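Local coordinates for ABC transporter, substrate binding protein (Polyamine) (Agrobacterium tumefaciens, PDB 4EUO), which binds gamma-aminobutyric acid selectively and, as a periplasmic solute-binding protein, probably delivers it to an ABC transporter, at residues A[2-7]-A[31-36]; A[76-81]-A[89-94]; A[228-233]-A[242-247]. All coordinates share one frame; numbering follows the deposited sequence.

Contact 1: A[2-7]-A[31-36]; sequences DLVFSS and NVLQDG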
ATOM      1  N   ASP A   2       9.044  25.062   5.319  1.00 25.55           N
ATOM      2  CA  ASP A   2       9.212  23.620   5.468  1.00 23.54           C
ATOM      3  C   ASP A   2       8.306  22.870   4.512  1.00 26.93           C
ATOM      4  O   ASP A   2       7.206  23.351   4.211  1.00 29.32           O
ATOM      5  CB  ASP A   2       8.868  23.198   6.888  1.00 24.48           C
ATOM      6  CG  ASP A   2       9.700  23.896   7.945  1.00 32.30           C
ATOM      7  OD1 ASP A   2      10.902  24.113   7.702  1.00 33.12           O
ATOM      8  OD2 ASP A   2       9.153  24.193   9.024  1.00 36.87           O
ATOM      9  N   LEU A   3       8.726  21.671   4.098  1.00 17.65           N
ATOM     10  CA  LEU A   3       7.896  20.835   3.230  1.00 16.59           C
ATOM     11  C   LEU A   3       7.208  19.808   4.116  1.00 16.07           C
ATOM     12  O   LEU A   3       7.845  19.270   5.014  1.00 16.79           O
ATOM     13  CB  LEU A   3       8.799  20.130   2.207  1.00 17.05           C
ATOM     14  CG  LEU A   3       8.077  19.270   1.201  1.00 22.72           C
ATOM     15  CD1 LEU A   3       8.012  19.940  -0.114  1.00 27.63           C
ATOM     16  CD2 LEU A   3       8.744  17.912   1.077  1.00 25.40           C
ATOM     17  N   VAL A   4       5.920  19.514   3.846  1.00 13.09           N
ATOM     18  CA  VAL A   4       5.182  18.535   4.626  1.00 11.72           C
ATOM     19  C   VAL A   4       4.921  17.276   3.774  1.00 12.81           C
ATOM     20  O   VAL A   4       4.366  17.373   2.678  1.00 12.83           O
ATOM     21  CB  VAL A   4       3.860  19.101   5.164  1.00 13.93           C
ATOM     22  CG1 VAL A   4       3.075  18.027   5.907  1.00 14.29           C
ATOM     23  CG2 VAL A   4       4.099  20.316   6.079  1.00 15.10           C
ATOM     24  N   PHE A   5       5.332  16.132   4.314  1.00 11.46           N
ATOM     25  CA  PHE A   5       5.137  14.817   3.703  1.00 10.85           C
ATOM     26  C   PHE A   5       4.117  14.033   4.471  1.00 12.28           C
ATOM     27  O   PHE A   5       4.262  13.872   5.674  1.00 12.39           O
ATOM     28  CB  PHE A   5       6.485  14.080   3.637  1.00 12.75           C
ATOM     29  CG  PHE A   5       6.387  12.656   3.129  1.00 12.16           C
ATOM     30  CD1 PHE A   5       6.036  12.392   1.815  1.00 12.51           C
ATOM     31  CD2 PHE A   5       6.620  11.588   3.974  1.00 12.82           C
ATOM     32  CE1 PHE A   5       5.944  11.078   1.346  1.00 12.44           C
ATOM     33  CE2 PHE A   5       6.520  10.271   3.497  1.00 12.81           C
ATOM     34  CZ  PHE A   5       6.208  10.037   2.187  1.00 11.24           C
ATOM     35  N   SER A   6       3.049  13.588   3.778  1.00 10.75           N
ATOM     36  CA  SER A   6       2.005  12.778   4.400  1.00 10.53           C
ATOM     37  C   SER A   6       2.112  11.342   3.934  1.00 10.92           C
ATOM     38  O   SER A   6       2.231  11.082   2.734  1.00 10.20           O
ATOM     39  CB  SER A   6       0.624  13.303   4.021  1.00 10.98           C
ATOM     40  OG  SER A   6      -0.407  12.457   4.516  1.00 14.60           O
ATOM     41  N   SER A   7       2.025  10.410   4.869  1.00  9.77           N
ATOM     42  CA  SER A   7       2.067   8.983   4.541  1.00  9.43           C
ATOM     43  C   SER A   7       1.189   8.208   5.524  1.00  9.97           C
ATOM     44  O   SER A   7       0.297   8.790   6.150  1.00  9.93           O
ATOM     45  CB  SER A   7       3.508   8.487   4.410  1.00  9.89           C
ATOM     46  OG  SER A   7       3.520   7.170   3.882  1.00 10.65           O
ATOM     47  N   ASN A  31      13.685  21.677   5.340  1.00 23.69           N
ATOM     48  CA  ASN A  31      13.308  20.770   6.417  1.00 23.99           C
ATOM     49  C   ASN A  31      12.002  20.058   6.038  1.00 25.74           C
ATOM     50  O   ASN A  31      11.068  20.693   5.536  1.00 22.45           O
ATOM     51  CB  ASN A  31      13.154  21.548   7.730  1.00 27.19           C
ATOM     52  CG  ASN A  31      12.648  20.796   8.941  1.00 59.19           C
ATOM     53  OD1 ASN A  31      11.833  21.314   9.712  1.00 55.04           O
ATOM     54  ND2 ASN A  31      13.165  19.599   9.196  1.00 56.50           N
ATOM     55  N   VAL A  32      11.954  18.735   6.270  1.00 22.05           N
ATOM     56  CA  VAL A  32      10.773  17.920   5.995  1.00 20.60           C
ATOM     57  C   VAL A  32      10.035  17.676   7.286  1.00 20.84           C
ATOM     58  O   VAL A  32      10.621  17.184   8.262  1.00 21.98           O
ATOM     59  CB  VAL A  32      11.131  16.577   5.308  1.00 22.92           C
ATOM     60  CG1 VAL A  32       9.872  15.713   5.091  1.00 21.76           C
ATOM     61  CG2 VAL A  32      11.851  16.813   3.992  1.00 23.39           C
ATOM     62  N   LEU A  33       8.722  17.944   7.281  1.00 16.72           N
ATOM     63  CA  LEU A  33       7.867  17.671   8.417  1.00 16.18           C
ATOM     64  C   LEU A  33       6.930  16.503   8.071  1.00 16.75           C
ATOM     65  O   LEU A  33       6.541  16.368   6.912  1.00 15.36           O
ATOM     66  CB  LEU A  33       7.040  18.911   8.777  1.00 17.72           C
ATOM     67  CG  LEU A  33       7.842  20.169   9.144  1.00 24.13           C
ATOM     68  CD1 LEU A  33       6.907  21.324   9.424  1.00 26.62           C
ATOM     69  CD2 LEU A  33       8.765  19.927  10.338  1.00 25.94           C
ATOM     70  N   GLN A  34       6.580  15.696   9.059  1.00 14.60           N
ATOM     71  CA  GLN A  34       5.713  14.537   8.819  1.00 14.28           C
ATOM     72  C   GLN A  34       4.285  14.841   9.177  1.00 16.65           C
ATOM     73  O   GLN A  34       4.023  15.418  10.239  1.00 18.60           O
ATOM     74  CB  GLN A  34       6.173  13.318   9.657  1.00 15.16           C
ATOM     75  CG  GLN A  34       7.639  12.920   9.464  1.00 15.56           C
ATOM     76  CD  GLN A  34       7.893  12.461   8.046  1.00 15.48           C
ATOM     77  OE1 GLN A  34       7.033  11.798   7.414  1.00 14.42           O
ATOM     78  NE2 GLN A  34       8.991  12.887   7.467  1.00 14.23           N
ATOM     79  N   ASP A  35       3.345  14.387   8.358  1.00 13.58           N
ATOM     80  CA  ASP A  35       1.950  14.472   8.691  1.00 13.06           C
ATOM     81  C   ASP A  35       1.200  13.247   8.143  1.00 15.22           C
ATOM     82  O   ASP A  35       1.780  12.358   7.508  1.00 12.56           O
ATOM     83  CB  ASP A  35       1.306  15.810   8.246  1.00 14.35           C
ATOM     84  CG  ASP A  35       0.007  16.193   8.977  1.00 19.58           C
ATOM     85  OD1 ASP A  35      -0.366  15.500   9.944  1.00 19.71           O
ATOM     86  OD2 ASP A  35      -0.645  17.159   8.552  1.00 22.72           O
ATOM     87  N   GLY A  36      -0.088  13.196   8.412  1.00 14.34           N
ATOM     88  CA  GLY A  36      -0.942  12.110   8.006  1.00 14.87           C
ATOM     89  C   GLY A  36      -1.810  11.642   9.158  1.00 15.99           C
ATOM     90  O   GLY A  36      -1.978  12.363  10.156  1.00 17.18           O
TER
HETATM   91  O   HOH W   1      12.639  24.427   5.561  1.00 32.01           O
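Leu3 and Phe5 exchange backbone hydrogen bonds with Asn31, Leu33 and Asp35 where two strands run parallel. Leu3 N gives its hydrogen to Asn31 O, and Leu33 N returns one to Leu3 O at 2.8 Å. Phe5 N then binds Leu33 O almost straight, with 174° at the hydrogen. Asp35 N to Phe5 O carries the ladder on. The last rung, Ser7 N to Asp35 O, is longer at 3.3 Å.

Leu3, Phe5, Val32 and Gln34 share one face of the sheet. There Val32 CG1 rests 4.0 Å from Phe5 CB. Gln34 bends at chi2 (-64°) and runs beside Phe5, pointing the same way. Its OE1 lies in the plane of the ring, 3.5 Å from the edge atom Phe5 CD2, and takes a hydrogen bond from Gln13. On the other face Val4 CG1 meets Asp35 CB at 3.7 Å.

At the exposed N-terminal end the Asp2 carboxylate stands nearly perpendicular to the Asn31 amide. A water joins Asp2 OD1 to Asn31 N. At the far end Gly36 N binds Asp35 OD1 from above the carboxylate plane. Asp35 OD2 is held by Trp54.

Further out, Phe243 of helix 237-247 packs on the face of Leu3, Phe5 and Val32. Strand 56-60 pairs with the other edge of strand 3-6, and Ser7 OG bonds to Gln16. Strand 3-6, helix 10-28 and strand 32-35 form a beta-alpha-beta crossover, the building unit of periplasmic binding protein lobes.

Contact 2: A[76-81]-A[89-94]; sequences LDFSVI and RFVTDY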
ATOM      1  N   LEU A  76       2.946  16.613 -12.418  1.00 14.27           N
ATOM      2  CA  LEU A  76       4.330  16.564 -11.969  1.00 13.08           C
ATOM      3  C   LEU A  76       5.276  17.234 -12.982  1.00 16.88           C
ATOM      4  O   LEU A  76       5.025  17.191 -14.193  1.00 17.55           O
ATOM      5  CB  LEU A  76       4.798  15.123 -11.690  1.00 13.42           C
ATOM      6  CG  LEU A  76       4.099  14.391 -10.529  1.00 15.47           C
ATOM      7  CD1 LEU A  76       4.832  13.100 -10.231  1.00 15.55           C
ATOM      8  CD2 LEU A  76       4.032  15.234  -9.245  1.00 15.77           C
ATOM      9  N   ASP A  77       6.362  17.799 -12.478  1.00 15.63           N
ATOM     10  CA  ASP A  77       7.348  18.468 -13.347  1.00 17.27           C
ATOM     11  C   ASP A  77       8.399  17.431 -13.738  1.00 18.32           C
ATOM     12  O   ASP A  77       9.328  17.157 -12.974  1.00 16.92           O
ATOM     13  CB  ASP A  77       7.997  19.660 -12.627  1.00 18.61           C
ATOM     14  CG  ASP A  77       8.933  20.479 -13.498  1.00 23.40           C
ATOM     15  OD1 ASP A  77       9.267  20.015 -14.611  1.00 24.81           O
ATOM     16  OD2 ASP A  77       9.361  21.561 -13.046  1.00 26.26           O
ATOM     17  N   PHE A  78       8.240  16.848 -14.935  1.00 16.92           N
ATOM     18  CA  PHE A  78       9.183  15.857 -15.431  1.00 16.50           C
ATOM     19  C   PHE A  78      10.487  16.441 -16.012  1.00 22.01           C
ATOM     20  O   PHE A  78      11.340  15.687 -16.477  1.00 22.51           O
ATOM     21  CB  PHE A  78       8.520  14.823 -16.336  1.00 17.58           C
ATOM     22  CG  PHE A  78       7.593  13.907 -15.571  1.00 17.05           C
ATOM     23  CD1 PHE A  78       8.102  12.898 -14.762  1.00 19.53           C
ATOM     24  CD2 PHE A  78       6.216  14.049 -15.669  1.00 19.00           C
ATOM     25  CE1 PHE A  78       7.241  12.050 -14.047  1.00 19.54           C
ATOM     26  CE2 PHE A  78       5.355  13.189 -14.971  1.00 20.09           C
ATOM     27  CZ  PHE A  78       5.880  12.190 -14.177  1.00 17.91           C
ATOM     28  N   SER A  79      10.678  17.756 -15.889  1.00 22.17           N
ATOM     29  CA  SER A  79      11.972  18.354 -16.238  1.00 21.87           C
ATOM     30  C   SER A  79      12.848  18.275 -14.972  1.00 26.73           C
ATOM     31  O   SER A  79      14.068  18.409 -15.043  1.00 29.28           O
ATOM     32  CB  SER A  79      11.810  19.798 -16.720  1.00 23.65           C
ATOM     33  OG  SER A  79      11.608  20.712 -15.652  1.00 32.95           O
ATOM     34  N   VAL A  80      12.203  18.034 -13.798  1.00 20.33           N
ATOM     35  CA  VAL A  80      12.872  17.900 -12.516  1.00 18.09           C
ATOM     36  C   VAL A  80      12.904  16.403 -12.126  1.00 20.12           C
ATOM     37  O   VAL A  80      13.947  15.904 -11.706  1.00 19.75           O
ATOM     38  CB  VAL A  80      12.176  18.773 -11.442  1.00 20.46           C
ATOM     39  CG1 VAL A  80      12.733  18.493 -10.054  1.00 18.74           C
ATOM     40  CG2 VAL A  80      12.319  20.262 -11.784  1.00 20.25           C
ATOM     41  N   ILE A  81      11.746  15.722 -12.196  1.00 16.30           N
ATOM     42  CA  ILE A  81      11.677  14.293 -11.887  1.00 15.68           C
ATOM     43  C   ILE A  81      12.092  13.567 -13.180  1.00 18.68           C
ATOM     44  O   ILE A  81      11.425  13.696 -14.208  1.00 20.06           O
ATOM     45  CB  ILE A  81      10.253  13.912 -11.406  1.00 16.68           C
ATOM     46  CG1 ILE A  81       9.876  14.654 -10.097  1.00 15.62           C
ATOM     47  CG2 ILE A  81      10.123  12.382 -11.221  1.00 18.31           C
ATOM     48  CD1 ILE A  81       8.394  14.879  -9.943  1.00 16.21           C
ATOM     49  N   ARG A  89       5.412   1.230 -14.719  1.00 15.15           N
ATOM     50  CA  ARG A  89       4.026   0.846 -14.502  1.00 15.00           C
ATOM     51  C   ARG A  89       3.258   1.875 -13.685  1.00 13.28           C
ATOM     52  O   ARG A  89       2.038   1.850 -13.685  1.00 15.42           O
ATOM     53  CB  ARG A  89       3.938  -0.495 -13.764  1.00 15.09           C
ATOM     54  CG  ARG A  89       4.409  -1.650 -14.650  1.00 17.34           C
ATOM     55  CD  ARG A  89       4.604  -2.935 -13.870  1.00 16.96           C
ATOM     56  NE  ARG A  89       5.688  -2.824 -12.912  1.00 17.00           N
ATOM     57  CZ  ARG A  89       6.140  -3.826 -12.176  1.00 21.50           C
ATOM     58  NH1 ARG A  89       5.643  -5.050 -12.329  1.00 20.84           N
ATOM     59  NH2 ARG A  89       7.097  -3.622 -11.292  1.00 19.50           N
ATOM     60  N   PHE A  90       3.993   2.717 -12.948  1.00 13.23           N
ATOM     61  CA  PHE A  90       3.370   3.636 -12.007  1.00 11.91           C
ATOM     62  C   PHE A  90       3.597   5.109 -12.267  1.00 13.99           C
ATOM     63  O   PHE A  90       3.389   5.933 -11.370  1.00 13.32           O
ATOM     64  CB  PHE A  90       3.803   3.244 -10.582  1.00 12.94           C
ATOM     65  CG  PHE A  90       3.774   1.756 -10.336  1.00 13.47           C
ATOM     66  CD1 PHE A  90       2.600   1.032 -10.516  1.00 13.68           C
ATOM     67  CD2 PHE A  90       4.930   1.075  -9.993  1.00 13.66           C
ATOM     68  CE1 PHE A  90       2.594  -0.371 -10.357  1.00 13.99           C
ATOM     69  CE2 PHE A  90       4.919  -0.311  -9.829  1.00 15.98           C
ATOM     70  CZ  PHE A  90       3.761  -1.016 -10.029  1.00 13.81           C
ATOM     71  N   VAL A  91       4.022   5.466 -13.479  1.00 13.22           N
ATOM     72  CA  VAL A  91       4.244   6.863 -13.870  1.00 12.28           C
ATOM     73  C   VAL A  91       3.039   7.341 -14.658  1.00 14.84           C
ATOM     74  O   VAL A  91       2.597   6.690 -15.596  1.00 15.68           O
ATOM     75  CB  VAL A  91       5.557   6.988 -14.704  1.00 15.88           C
ATOM     76  CG1 VAL A  91       5.717   8.392 -15.291  1.00 15.57           C
ATOM     77  CG2 VAL A  91       6.771   6.613 -13.871  1.00 15.68           C
ATOM     78  N   THR A  92       2.444   8.461 -14.206  1.00 13.10           N
ATOM     79  CA  THR A  92       1.366   9.151 -14.902  1.00 13.49           C
ATOM     80  C   THR A  92       1.757  10.636 -14.958  1.00 14.76           C
ATOM     81  O   THR A  92       2.746  11.039 -14.365  1.00 14.25           O
ATOM     82  CB  THR A  92      -0.002   8.985 -14.218  1.00 13.44           C
ATOM     83  OG1 THR A  92      -0.084   9.871 -13.093  1.00 13.80           O
ATOM     84  CG2 THR A  92      -0.328   7.543 -13.821  1.00 16.28           C
ATOM     85  N   ASP A  93       0.906  11.468 -15.584  1.00 15.15           N
ATOM     86  CA  ASP A  93       1.181  12.920 -15.601  1.00 15.06           C
ATOM     87  C   ASP A  93       1.134  13.537 -14.194  1.00 16.46           C
ATOM     88  O   ASP A  93       1.666  14.641 -13.976  1.00 15.80           O
ATOM     89  CB  ASP A  93       0.120  13.632 -16.454  1.00 16.29           C
ATOM     90  CG  ASP A  93       0.303  13.470 -17.956  1.00 23.00           C
ATOM     91  OD1 ASP A  93       1.314  12.865 -18.370  1.00 23.63           O
ATOM     92  OD2 ASP A  93      -0.584  13.918 -18.706  1.00 25.53           O
ATOM     93  N   TYR A  94       0.479  12.833 -13.242  1.00 13.78           N
ATOM     94  CA  TYR A  94       0.279  13.339 -11.883  1.00 12.11           C
ATOM     95  C   TYR A  94       0.964  12.519 -10.787  1.00 12.18           C
ATOM     96  O   TYR A  94       0.764  12.814  -9.603  1.00 12.35           O
ATOM     97  CB  TYR A  94      -1.221  13.371 -11.573  1.00 13.40           C
ATOM     98  CG  TYR A  94      -2.010  14.254 -12.512  1.00 15.12           C
ATOM     99  CD1 TYR A  94      -2.197  15.608 -12.232  1.00 15.69           C
ATOM    100  CD2 TYR A  94      -2.576  13.742 -13.676  1.00 16.55           C
ATOM    101  CE1 TYR A  94      -2.948  16.427 -13.076  1.00 16.31           C
ATOM    102  CE2 TYR A  94      -3.311  14.558 -14.545  1.00 18.44           C
ATOM    103  CZ  TYR A  94      -3.508  15.895 -14.224  1.00 23.16           C
ATOM    104  OH  TYR A  94      -4.234  16.726 -15.048  1.00 22.43           O
TER
HETATM  105  O   HOH W   2       3.277  16.070 -15.789  1.00 19.59           O
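Leu76 and Phe78 meet residues 91-94 where two parts of one long loop come together. The tight part centres on Leu76, which is buried. Its N-H binds Asp93 O at 2.8 Å, with the donor in the carbonyl plane. The Leu76 side chain turns beside its own backbone N (chi1 -65°), which sets CG 3.7 Å from Tyr94 C. The branch thus packs on the Tyr94 main chain. Beyond this pair, Leu76 also touches Val96, Val230 and Ile244, so it is buried between the loop, strand 96-107 and helix 237-247.

Phe78 makes the second close approach. The far end of its ring reaches toward Thr92 O, which lies near the ring plane at the edge, 3.3 Å from Phe78 CZ. Val91 CG1 comes obliquely to the same ring atom at 4.0 Å. The two side chains run alongside each other in opposite senses. Lys83 adds a cation-pi contact to the ring.

The looser side is wet and polar. A water donates to both Leu76 O and Asp93 O, at 2.6 Å from the first. Asp93 O therefore accepts from this water as well as from Leu76 N. The Asp93 side chain leaves its backbone away from residues 76-81 and has a long, weak ion pair with Lys75.

Each segment also braces its own turn. Asp77 OD1 accepts from Ser79 N and Ser79 OG, both from the same face of the carboxylate. Thr92 OG1 accepts from Tyr94 N at 3.0 Å and has a further hydrogen bond with Ser95. These are an Asx turn and an ST turn, here shaping the connection that leads from helix 61-67 into strand 96-107.

Contact 3: A[228-233]-A[242-247]; sequences LVVPKG and KFIALA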
ATOM      1  N   LEU A 228       3.650   8.714  -5.234  1.00  9.39           N
ATOM      2  CA  LEU A 228       3.842  10.055  -4.646  1.00  9.81           C
ATOM      3  C   LEU A 228       3.142  11.045  -5.547  1.00 10.98           C
ATOM      4  O   LEU A 228       3.268  10.993  -6.776  1.00 10.33           O
ATOM      5  CB  LEU A 228       5.314  10.428  -4.525  1.00  9.76           C
ATOM      6  CG  LEU A 228       6.128   9.504  -3.647  1.00 11.03           C
ATOM      7  CD1 LEU A 228       7.571   9.967  -3.585  1.00 12.18           C
ATOM      8  CD2 LEU A 228       5.548   9.386  -2.206  1.00 10.49           C
ATOM      9  N   VAL A 229       2.327  11.919  -4.909  1.00  9.57           N
ATOM     10  CA  VAL A 229       1.563  12.960  -5.583  1.00  9.25           C
ATOM     11  C   VAL A 229       1.704  14.271  -4.846  1.00  9.77           C
ATOM     12  O   VAL A 229       2.145  14.307  -3.692  1.00 10.13           O
ATOM     13  CB  VAL A 229       0.080  12.566  -5.725  1.00 10.57           C
ATOM     14  CG1 VAL A 229      -0.060  11.279  -6.524  1.00 10.50           C
ATOM     15  CG2 VAL A 229      -0.611  12.420  -4.365  1.00 11.34           C
ATOM     16  N   VAL A 230       1.317  15.345  -5.551  1.00 10.39           N
ATOM     17  CA  VAL A 230       1.394  16.700  -5.012  1.00  9.80           C
ATOM     18  C   VAL A 230       0.017  17.316  -5.078  1.00 10.92           C
ATOM     19  O   VAL A 230      -0.494  17.549  -6.162  1.00 11.56           O
ATOM     20  CB  VAL A 230       2.399  17.519  -5.847  1.00 11.50           C
ATOM     21  CG1 VAL A 230       2.446  18.966  -5.335  1.00 12.19           C
ATOM     22  CG2 VAL A 230       3.783  16.901  -5.805  1.00 12.58           C
ATOM     23  N   PRO A 231      -0.628  17.561  -3.928  1.00 10.75           N
ATOM     24  CA  PRO A 231      -1.983  18.136  -3.987  1.00  9.95           C
ATOM     25  C   PRO A 231      -2.042  19.492  -4.693  1.00 12.11           C
ATOM     26  O   PRO A 231      -1.154  20.329  -4.483  1.00 12.72           O
ATOM     27  CB  PRO A 231      -2.399  18.239  -2.523  1.00 10.83           C
ATOM     28  CG  PRO A 231      -1.589  17.171  -1.843  1.00 12.89           C
ATOM     29  CD  PRO A 231      -0.242  17.225  -2.556  1.00 10.70           C
ATOM     30  N   LYS A 232      -3.087  19.704  -5.478  1.00 11.42           N
ATOM     31  CA  LYS A 232      -3.287  20.947  -6.223  1.00 11.50           C
ATOM     32  C   LYS A 232      -3.451  22.121  -5.256  1.00 13.12           C
ATOM     33  O   LYS A 232      -4.370  22.139  -4.430  1.00 13.14           O
ATOM     34  CB  LYS A 232      -4.536  20.807  -7.084  1.00 13.70           C
ATOM     35  CG  LYS A 232      -4.710  22.023  -8.034  1.00 19.42           C
ATOM     36  CD  LYS A 232      -5.481  21.691  -9.293  1.00 33.83           C
ATOM     37  CE  LYS A 232      -5.320  22.752 -10.360  1.00 51.23           C
ATOM     38  NZ  LYS A 232      -4.032  22.617 -11.092  1.00 66.62           N
ATOM     39  N   GLY A 233      -2.547  23.093  -5.384  1.00 13.18           N
ATOM     40  CA  GLY A 233      -2.562  24.263  -4.510  1.00 13.69           C
ATOM     41  C   GLY A 233      -1.486  24.291  -3.456  1.00 14.33           C
ATOM     42  O   GLY A 233      -1.480  25.193  -2.615  1.00 13.96           O
ATOM     43  N   LYS A 242      11.122  18.493  -6.205  1.00 15.75           N
ATOM     44  CA  LYS A 242      12.469  18.092  -5.819  1.00 15.55           C
ATOM     45  C   LYS A 242      12.444  16.944  -4.823  1.00 16.84           C
ATOM     46  O   LYS A 242      13.303  16.046  -4.858  1.00 15.60           O
ATOM     47  CB  LYS A 242      13.261  19.288  -5.249  1.00 17.06           C
ATOM     48  CG  LYS A 242      13.629  20.327  -6.304  1.00 23.76           C
ATOM     49  CD  LYS A 242      14.315  21.518  -5.649  1.00 31.75           C
ATOM     50  CE  LYS A 242      14.594  22.616  -6.646  1.00 41.98           C
ATOM     51  NZ  LYS A 242      15.128  23.827  -5.975  1.00 54.88           N
ATOM     52  N   PHE A 243      11.434  16.950  -3.918  1.00 14.47           N
ATOM     53  CA  PHE A 243      11.340  15.889  -2.934  1.00 12.59           C
ATOM     54  C   PHE A 243      11.000  14.568  -3.629  1.00 12.03           C
ATOM     55  O   PHE A 243      11.614  13.539  -3.292  1.00 13.71           O
ATOM     56  CB  PHE A 243      10.281  16.239  -1.874  1.00 14.05           C
ATOM     57  CG  PHE A 243      10.165  15.173  -0.804  1.00 13.52           C
ATOM     58  CD1 PHE A 243      11.006  15.174   0.296  1.00 15.66           C
ATOM     59  CD2 PHE A 243       9.278  14.110  -0.952  1.00 14.18           C
ATOM     60  CE1 PHE A 243      10.924  14.174   1.269  1.00 16.62           C
ATOM     61  CE2 PHE A 243       9.193  13.108   0.022  1.00 17.06           C
ATOM     62  CZ  PHE A 243      10.034  13.122   1.105  1.00 16.22           C
ATOM     63  N   ILE A 244      10.082  14.611  -4.600  1.00 12.49           N
ATOM     64  CA  ILE A 244       9.712  13.384  -5.317  1.00 11.22           C
ATOM     65  C   ILE A 244      10.917  12.864  -6.111  1.00 14.38           C
ATOM     66  O   ILE A 244      11.205  11.657  -6.091  1.00 13.15           O
ATOM     67  CB  ILE A 244       8.478  13.604  -6.176  1.00 12.03           C
ATOM     68  CG1 ILE A 244       7.246  13.836  -5.265  1.00 12.22           C
ATOM     69  CG2 ILE A 244       8.265  12.420  -7.129  1.00 13.18           C
ATOM     70  CD1 ILE A 244       5.967  14.102  -6.003  1.00 13.19           C
ATOM     71  N   ALA A 245      11.693  13.788  -6.740  1.00 13.10           N
ATOM     72  CA  ALA A 245      12.883  13.372  -7.489  1.00 13.30           C
ATOM     73  C   ALA A 245      13.871  12.683  -6.540  1.00 13.05           C
ATOM     74  O   ALA A 245      14.473  11.670  -6.912  1.00 14.03           O
ATOM     75  CB  ALA A 245      13.521  14.600  -8.130  1.00 14.90           C
ATOM     76  N   LEU A 246      14.031  13.202  -5.329  1.00 13.33           N
ATOM     77  CA  LEU A 246      14.918  12.624  -4.355  1.00 12.50           C
ATOM     78  C   LEU A 246      14.383  11.261  -3.852  1.00 14.09           C
ATOM     79  O   LEU A 246      15.104  10.264  -3.848  1.00 14.43           O
ATOM     80  CB  LEU A 246      15.133  13.621  -3.197  1.00 14.44           C
ATOM     81  CG  LEU A 246      16.049  13.195  -2.033  1.00 17.94           C
ATOM     82  CD1 LEU A 246      15.355  12.246  -1.029  1.00 19.54           C
ATOM     83  CD2 LEU A 246      17.413  12.668  -2.496  1.00 20.67           C
ATOM     84  N   ALA A 247      13.118  11.237  -3.409  1.00 12.65           N
ATOM     85  CA  ALA A 247      12.539  10.018  -2.823  1.00 11.88           C
ATOM     86  C   ALA A 247      12.538   8.822  -3.776  1.00 11.60           C
ATOM     87  O   ALA A 247      12.572   7.664  -3.325  1.00 12.10           O
ATOM     88  CB  ALA A 247      11.113  10.317  -2.388  1.00 12.36           C
TER
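Ile244 CG1 lies anti to the carbonyl carbon (chi1 -68°), and the chain runs on extended at chi2 to place CD1 near Leu228 and Val230. Leu228 CG is likewise anti to its carbonyl carbon (chi1 -61°), and with chi2 also extended CD1 comes close to Ala247.

The contact is wholly apolar. Ile244 CD1 meets Val230 CG2 at 3.6 Å, the closest approach of the two segments. These two side chains meet at a slant. The same methyl lies 4.0 Å from Leu228 CB, so the tip of Ile244 touches both residues. Ile244 CG1 is equally near that CB. One turn further along the helix, Leu228 CD1 touches Ala247 CB at 3.8 Å. Leu228 therefore bears on two helix residues, three positions apart, that face the same way.

All five touching residues are buried. The Val229 side chain starts off away from the helix and touches Val59 and Leu73. Ile244 is further packed by Val56, Val96 and Ile81, while Trp20 of helix 10-28 lies against Ala247. The strand itself is held by backbone bonds of Leu228 to Val96 and of Val229 to Val57.

Helix 237-247 thus lies against the late part of strand 215-229 and the residues that follow. This is helix-on-sheet packing in the hydrophobic core of an alpha/beta lobe of a periplasmic binding protein.

From the N terminus, contact 1 closes first, joining residues 2-7 to 31-36 across helix 10-28. Contact 2 follows, closing a short loop between residues 76-81 and 89-94. Contact 3 comes last, bringing residues 242-247 back onto 228-233. The three stand in series; none encloses or crosses another. They meet in space through contact 3. Besides Phe243, its Leu228 reaches contact 1, packing against the Phe5 ring, while Val229 lies against Tyr94 O and Ala245 against Val80 O of contact 2. Contacts 1 and 2 do not touch; their nearest atoms are about 11 Å apart. Helix 237-247 therefore ties the N-terminal strands to the loop before strand 96-107.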